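PDB 3RKL: stiv-a81 from Sulfolobus Turreted Icosahedral Virus, which is of unknown function but pairs a small antiparallel sheet with a helical hairpin that assembles with further copies of itself, consistent with a four-helix bundle. Local coordinates for residues 27-32 / 70-75; 34-39 / 59-64. The protein carries 1 engineered substitution. All coordinates share one frame; numbering follows the deposited sequence. Where two conformers were deposited one is given.

Interaction 1: 27-32 / 70-75; sequences EDIKNL and GATSMF. Engineered in segment 70-75: Met-74 (natural residue Leu).
Ile-29 turns CG1 anti to its carbonyl carbon (chi1 -71°), toward helix 55-80, while Phe-75 has CG anti to its backbone N (chi1 -159°), and the two side chains cross obliquely where they meet. The CD1 methyl of Ile-29 lies over one face of the Phe-75 ring in a CH-pi contact, 3.9 Å from the ring centroid and 30° off the normal. The methyl is displaced from the ring centre toward the CG-CD2 bond, next to the CB attachment, with Ile-29 CD1 3.6 Å from both CG and CD2 of Phe-75. One turn earlier on the second helix, Ala-71 presents CB to the middle of the same isoleucine, 3.8 Å from Ile-29 CG1, and it is these two residues whose CA atoms come nearest, at 6.4 Å. Thr-72 crosses Ile-29 at about a right angle and turns its CG2 to it, 4.1 Å from Ile-29 CD1; its OG1 instead bonds to the carbonyl O of Ala-69 and to His-62 ND1 of a second subunit.

The two segments belong to the antiparallel helix pair of this hairpin, helices 25-46 and 55-80, here with axes 9.7 Å apart. No hydrogen bond joins the two segments, and the contact is carried by apolar groups. Leu-32, one turn beyond Ile-29, is more loosely applied: its CD1 stands 4.3 Å from Ala-71 CB, and its side chain also touches Tyr-64, Tyr-67 and Leu-68.

A second subunit closes in on the same groups: its Ala-40 packs on Ile-29, while its Tyr-58 meets the Phe-75 ring. On the first helix, Lys-30 NZ forms a salt bridge with Glu-27 OE2, approaching on the syn side, and another with Glu-44 of that second subunit.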
loop_
_atom_site.group_PDB
_atom_site.type_symbol
_atom_site.label_atom_id
_atom_site.label_comp_id
_atom_site.label_asym_id
_atom_site.label_seq_id
_atom_site.Cartn_x
_atom_site.Cartn_y
_atom_site.Cartn_z
ATOM N N GLU A 27 -3.352 -19.127 -4.723
ATOM C CA GLU A 27 -3.142 -18.425 -3.460
ATOM C C GLU A 27 -1.719 -18.596 -2.955
ATOM O O GLU A 27 -1.092 -17.637 -2.491
ATOM C CB GLU A 27 -4.139 -18.906 -2.393
ATOM C CG GLU A 27 -5.555 -18.431 -2.643
ATOM C CD GLU A 27 -5.639 -16.924 -2.792
ATOM O OE1 GLU A 27 -5.272 -16.219 -1.829
ATOM O OE2 GLU A 27 -6.061 -16.453 -3.873
ATOM N N ASP A 28 -1.210 -19.820 -3.055
ATOM C CA ASP A 28 0.152 -20.133 -2.614
ATOM C C ASP A 28 1.201 -19.338 -3.390
ATOM O O ASP A 28 2.199 -18.878 -2.827
ATOM C CB ASP A 28 0.438 -21.636 -2.769
ATOM C CG ASP A 28 -0.333 -22.502 -1.773
ATOM O OD1 ASP A 28 -0.684 -22.035 -0.662
ATOM O OD2 ASP A 28 -0.582 -23.670 -2.113
ATOM N N ILE A 29 0.986 -19.167 -4.693
ATOM C CA ILE A 29 1.931 -18.391 -5.491
ATOM C C ILE A 29 1.977 -16.936 -5.003
ATOM O O ILE A 29 3.059 -16.385 -4.805
ATOM C CB ILE A 29 1.614 -18.500 -7.005
ATOM C CG1 ILE A 29 1.961 -19.910 -7.498
ATOM C CG2 ILE A 29 2.385 -17.453 -7.790
ATOM C CD1 ILE A 29 1.364 -20.266 -8.861
ATOM N N LYS A 30 0.814 -16.315 -4.785
ATOM C CA LYS A 30 0.780 -14.940 -4.262
ATOM C C LYS A 30 1.474 -14.867 -2.904
ATOM O O LYS A 30 2.313 -13.992 -2.660
ATOM C CB LYS A 30 -0.661 -14.436 -4.123
ATOM C CG LYS A 30 -1.385 -14.206 -5.441
ATOM C CD LYS A 30 -2.760 -13.564 -5.239
ATOM C CE LYS A 30 -3.702 -14.382 -4.367
ATOM N NZ LYS A 30 -5.067 -13.739 -4.210
ATOM N N ASN A 31 1.122 -15.798 -2.023
ATOM C CA ASN A 31 1.665 -15.797 -0.658
ATOM C C ASN A 31 3.181 -15.995 -0.627
ATOM O O ASN A 31 3.899 -15.310 0.117
ATOM C CB ASN A 31 0.997 -16.867 0.188
ATOM C CG ASN A 31 -0.460 -16.571 0.484
ATOM O OD1 ASN A 31 -0.920 -15.434 0.348
ATOM N ND2 ASN A 31 -1.205 -17.606 0.903
ATOM N N LEU A 32 3.661 -16.930 -1.436
ATOM C CA LEU A 32 5.093 -17.205 -1.497
ATOM C C LEU A 32 5.861 -16.011 -2.089
ATOM O O LEU A 32 6.947 -15.682 -1.622
ATOM C CB LEU A 32 5.376 -18.471 -2.299
ATOM C CG LEU A 32 4.962 -19.797 -1.651
ATOM C CD1 LEU A 32 4.978 -20.925 -2.675
ATOM C CD2 LEU A 32 5.845 -20.137 -0.491
ATOM N N GLY A 70 8.765 -23.899 -8.061
ATOM C CA GLY A 70 8.062 -25.176 -8.206
ATOM C C GLY A 70 6.561 -25.009 -8.343
ATOM O O GLY A 70 5.945 -25.628 -9.209
ATOM N N ALA A 71 5.981 -24.150 -7.514
ATOM C CA ALA A 71 4.545 -23.840 -7.579
ATOM C C ALA A 71 4.113 -23.288 -8.941
ATOM O O ALA A 71 3.098 -23.717 -9.507
ATOM C CB ALA A 71 4.152 -22.866 -6.454
ATOM N N THR A 72 4.870 -22.335 -9.481
ATOM C CA THR A 72 4.540 -21.798 -10.798
ATOM C C THR A 72 4.675 -22.852 -11.907
ATOM O O THR A 72 3.972 -22.790 -12.896
ATOM C CB THR A 72 5.376 -20.562 -11.159
ATOM O OG1 THR A 72 6.761 -20.915 -11.232
ATOM C CG2 THR A 72 5.149 -19.442 -10.137
ATOM N N SER A 73 5.579 -23.807 -11.731
ATOM C CA SER A 73 5.704 -24.894 -12.698
ATOM C C SER A 73 4.446 -25.741 -12.682
ATOM O O SER A 73 3.899 -26.083 -13.733
ATOM C CB SER A 73 6.918 -25.768 -12.394
ATOM O OG SER A 73 7.100 -26.725 -13.426
HETATM N N MSE A 74 4.002 -26.084 -11.477
HETATM C CA MSE A 74 2.768 -26.872 -11.305
HETATM C C MSE A 74 1.564 -26.138 -11.911
HETATM O O MSE A 74 0.662 -26.754 -12.479
HETATM C CB MSE A 74 2.501 -27.137 -9.821
HETATM C CG MSE A 74 3.532 -28.000 -9.111
HETATM SE SE MSE A 74 3.303 -27.961 -7.145
HETATM C CE MSE A 74 1.410 -28.446 -7.065
ATOM N N PHE A 75 1.554 -24.815 -11.756
ATOM C CA PHE A 75 0.462 -23.952 -12.219
ATOM C C PHE A 75 0.335 -23.993 -13.742
ATOM O O PHE A 75 -0.765 -24.106 -14.271
ATOM C CB PHE A 75 0.726 -22.534 -11.680
ATOM C CG PHE A 75 -0.479 -21.614 -11.616
ATOM C CD1 PHE A 75 -1.685 -22.012 -11.074
ATOM C CD2 PHE A 75 -0.335 -20.288 -12.000
ATOM C CE1 PHE A 75 -2.745 -21.119 -10.974
ATOM C CE2 PHE A 75 -1.375 -19.395 -11.899
ATOM C CZ PHE A 75 -2.589 -19.812 -11.393
#

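Interaction 2: 34-39 / 59-64; sequences EIVYQL and NLLHEY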
loop_
_atom_site.group_PDB
_atom_site.type_symbol
_atom_site.label_atom_id
_atom_site.label_comp_id
_atom_site.label_asym_id
_atom_site.label_seq_id
_atom_site.Cartn_x
_atom_site.Cartn_y
_atom_site.Cartn_z
ATOM N N GLU A 34 5.021 -12.863 -1.853
ATOM C CA GLU A 34 5.000 -11.868 -0.794
ATOM C C GLU A 34 6.044 -12.185 0.281
ATOM O O GLU A 34 6.741 -11.289 0.757
ATOM C CB GLU A 34 3.595 -11.811 -0.201
ATOM C CG GLU A 34 3.372 -10.709 0.779
ATOM C CD GLU A 34 1.931 -10.636 1.228
ATOM O OE1 GLU A 34 1.287 -11.702 1.372
ATOM O OE2 GLU A 34 1.442 -9.510 1.439
ATOM N N ILE A 35 6.147 -13.465 0.660
ATOM C CA ILE A 35 7.139 -13.891 1.649
ATOM C C ILE A 35 8.557 -13.616 1.151
ATOM O O ILE A 35 9.401 -13.100 1.885
ATOM C CB ILE A 35 6.934 -15.382 2.045
ATOM C CG1 ILE A 35 5.698 -15.512 2.928
ATOM C CG2 ILE A 35 8.183 -15.952 2.736
ATOM C CD1 ILE A 35 5.117 -16.916 2.987
ATOM N N VAL A 36 8.836 -13.966 -0.104
ATOM C CA VAL A 36 10.146 -13.727 -0.685
ATOM C C VAL A 36 10.458 -12.229 -0.699
ATOM O O VAL A 36 11.549 -11.818 -0.312
ATOM C CB VAL A 36 10.236 -14.346 -2.101
ATOM C CG1 VAL A 36 11.494 -13.919 -2.831
ATOM C CG2 VAL A 36 10.171 -15.893 -1.999
ATOM N N TYR A 37 9.500 -11.411 -1.131
ATOM C CA TYR A 37 9.686 -9.963 -1.143
ATOM C C TYR A 37 9.989 -9.445 0.275
ATOM O O TYR A 37 10.919 -8.654 0.485
ATOM C CB TYR A 37 8.445 -9.257 -1.693
ATOM C CG TYR A 37 8.601 -7.765 -1.695
ATOM C CD1 TYR A 37 9.198 -7.115 -2.766
ATOM C CD2 TYR A 37 8.208 -7.005 -0.608
ATOM C CE1 TYR A 37 9.368 -5.745 -2.758
ATOM C CE2 TYR A 37 8.376 -5.625 -0.596
ATOM C CZ TYR A 37 8.957 -5.010 -1.681
ATOM O OH TYR A 37 9.132 -3.646 -1.686
ATOM N N GLN A 38 9.178 -9.876 1.230
ATOM C CA GLN A 38 9.338 -9.431 2.619
ATOM C C GLN A 38 10.687 -9.846 3.211
ATOM O O GLN A 38 11.321 -9.061 3.931
ATOM C CB GLN A 38 8.179 -9.940 3.475
ATOM C CG GLN A 38 6.892 -9.188 3.194
ATOM C CD GLN A 38 5.744 -9.516 4.127
ATOM O OE1 GLN A 38 5.930 -9.808 5.319
ATOM N NE2 GLN A 38 4.527 -9.405 3.595
ATOM N N LEU A 39 11.136 -11.066 2.914
ATOM C CA LEU A 39 12.449 -11.523 3.384
ATOM C C LEU A 39 13.566 -10.673 2.796
ATOM O O LEU A 39 14.483 -10.229 3.503
ATOM C CB LEU A 39 12.683 -13.013 3.059
ATOM C CG LEU A 39 12.099 -13.966 4.103
ATOM C CD1 LEU A 39 11.827 -15.347 3.506
ATOM C CD2 LEU A 39 13.037 -14.071 5.300
ATOM N N ASN A 59 18.899 -18.264 3.848
ATOM C CA ASN A 59 18.428 -19.631 3.629
ATOM C C ASN A 59 16.910 -19.676 3.408
ATOM O O ASN A 59 16.451 -20.290 2.443
ATOM C CB ASN A 59 18.824 -20.540 4.804
ATOM C CG ASN A 59 20.314 -20.835 4.843
ATOM O OD1 ASN A 59 20.969 -20.897 3.807
ATOM N ND2 ASN A 59 20.853 -21.030 6.046
ATOM N N LEU A 60 16.151 -19.005 4.280
ATOM C CA LEU A 60 14.685 -18.924 4.140
ATOM C C LEU A 60 14.299 -18.285 2.815
ATOM O O LEU A 60 13.379 -18.732 2.132
ATOM C CB LEU A 60 14.061 -18.097 5.269
ATOM C CG LEU A 60 13.907 -18.716 6.657
ATOM C CD1 LEU A 60 13.479 -17.630 7.633
ATOM C CD2 LEU A 60 12.903 -19.860 6.647
ATOM N N LEU A 61 14.980 -17.191 2.490
ATOM C CA LEU A 61 14.730 -16.475 1.243
ATOM C C LEU A 61 14.845 -17.400 0.042
ATOM O O LEU A 61 13.969 -17.431 -0.835
ATOM C CB LEU A 61 15.684 -15.288 1.118
ATOM C CG LEU A 61 15.613 -14.474 -0.175
ATOM C CD1 LEU A 61 14.200 -13.930 -0.400
ATOM C CD2 LEU A 61 16.618 -13.349 -0.173
ATOM N N HIS A 62 15.941 -18.156 0.004
ATOM C CA HIS A 62 16.175 -19.065 -1.100
ATOM C C HIS A 62 15.160 -20.204 -1.116
ATOM O O HIS A 62 14.623 -20.543 -2.154
ATOM C CB HIS A 62 17.591 -19.625 -1.045
ATOM C CG HIS A 62 17.871 -20.626 -2.117
ATOM N ND1 HIS A 62 17.656 -20.359 -3.450
ATOM C CD2 HIS A 62 18.338 -21.893 -2.055
ATOM C CE1 HIS A 62 17.970 -21.426 -4.164
ATOM N NE2 HIS A 62 18.403 -22.364 -3.342
ATOM N N GLU A 63 14.916 -20.779 0.049
ATOM C CA GLU A 63 13.961 -21.878 0.195
ATOM C C GLU A 63 12.593 -21.503 -0.380
ATOM O O GLU A 63 12.016 -22.219 -1.208
ATOM C CB GLU A 63 13.867 -22.228 1.684
ATOM C CG GLU A 63 12.760 -23.122 2.091
ATOM C CD GLU A 63 12.752 -23.434 3.596
ATOM O OE1 GLU A 63 13.529 -22.816 4.372
ATOM O OE2 GLU A 63 11.951 -24.310 3.996
ATOM N N TYR A 64 12.070 -20.370 0.069
ATOM C CA TYR A 64 10.738 -19.939 -0.369
ATOM C C TYR A 64 10.716 -19.573 -1.855
ATOM O O TYR A 64 9.730 -19.828 -2.528
ATOM C CB TYR A 64 10.184 -18.845 0.552
ATOM C CG TYR A 64 9.525 -19.468 1.751
ATOM C CD1 TYR A 64 8.166 -19.743 1.735
ATOM C CD2 TYR A 64 10.262 -19.860 2.864
ATOM C CE1 TYR A 64 7.539 -20.351 2.798
ATOM C CE2 TYR A 64 9.639 -20.486 3.943
ATOM C CZ TYR A 64 8.274 -20.734 3.890
ATOM O OH TYR A 64 7.630 -21.341 4.935
#
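Leu-61 reaches Val-36 with its CD1 methyl: CG is anti to the backbone N (chi1 177°), and the next torsion (chi2 57°) sets CD1 3.6 Å from Val-36 CG1, the two side chains crossing at about a right angle. The same methyl lies 3.4 Å from the carbonyl O of Val-36 and also touches Leu-39 CB. Val-36 uses both branches: with CG1 anti to the backbone N, CG2 lies 3.9 Å from Tyr-64 CB.

Such interlocking of apolar side chains joins the antiparallel helices 25-46 and 55-80 across a buried interface within the predicted coiled coil and just beyond it, with the local axes 9.1 Å apart.

Leu-39 carries CG anti to its carbonyl carbon and lays CD1 against the backbone of the other helix, 3.8 Å from Leu-61 N and 4.0 Å from Leu-60 CB. At the other end, Ile-35 has CG2 anti to the backbone N, and this methyl lies over one face of the Tyr-64 ring, nearest its CG and CD1, in a CH-pi contact 4.2 Å from the centroid and 26° off the normal. Tyr-67 meets Tyr-64 edge-to-face, and Leu-42 of a third subunit packs on Leu-39.

Interactions 1 and 2 are successive levels of one interface between helices 25-46 and 55-80, their centres 13 Å apart. Along the chain the order is 27-32, 34-39, 59-64, 70-75, so that interaction 2 falls within the span bracketed by interaction 1 and lies closer to the turn linking the helices. The levels touch directly through packing of Leu-32 CD2 on Tyr-64 CD1, making a continuous apolar seam along the hairpin. Both also meet the second and third subunits, and the segments of interaction 1 in one copy meet those of interaction 2 in the second subunit, through a threonine-histidine bond that occurs in both directions.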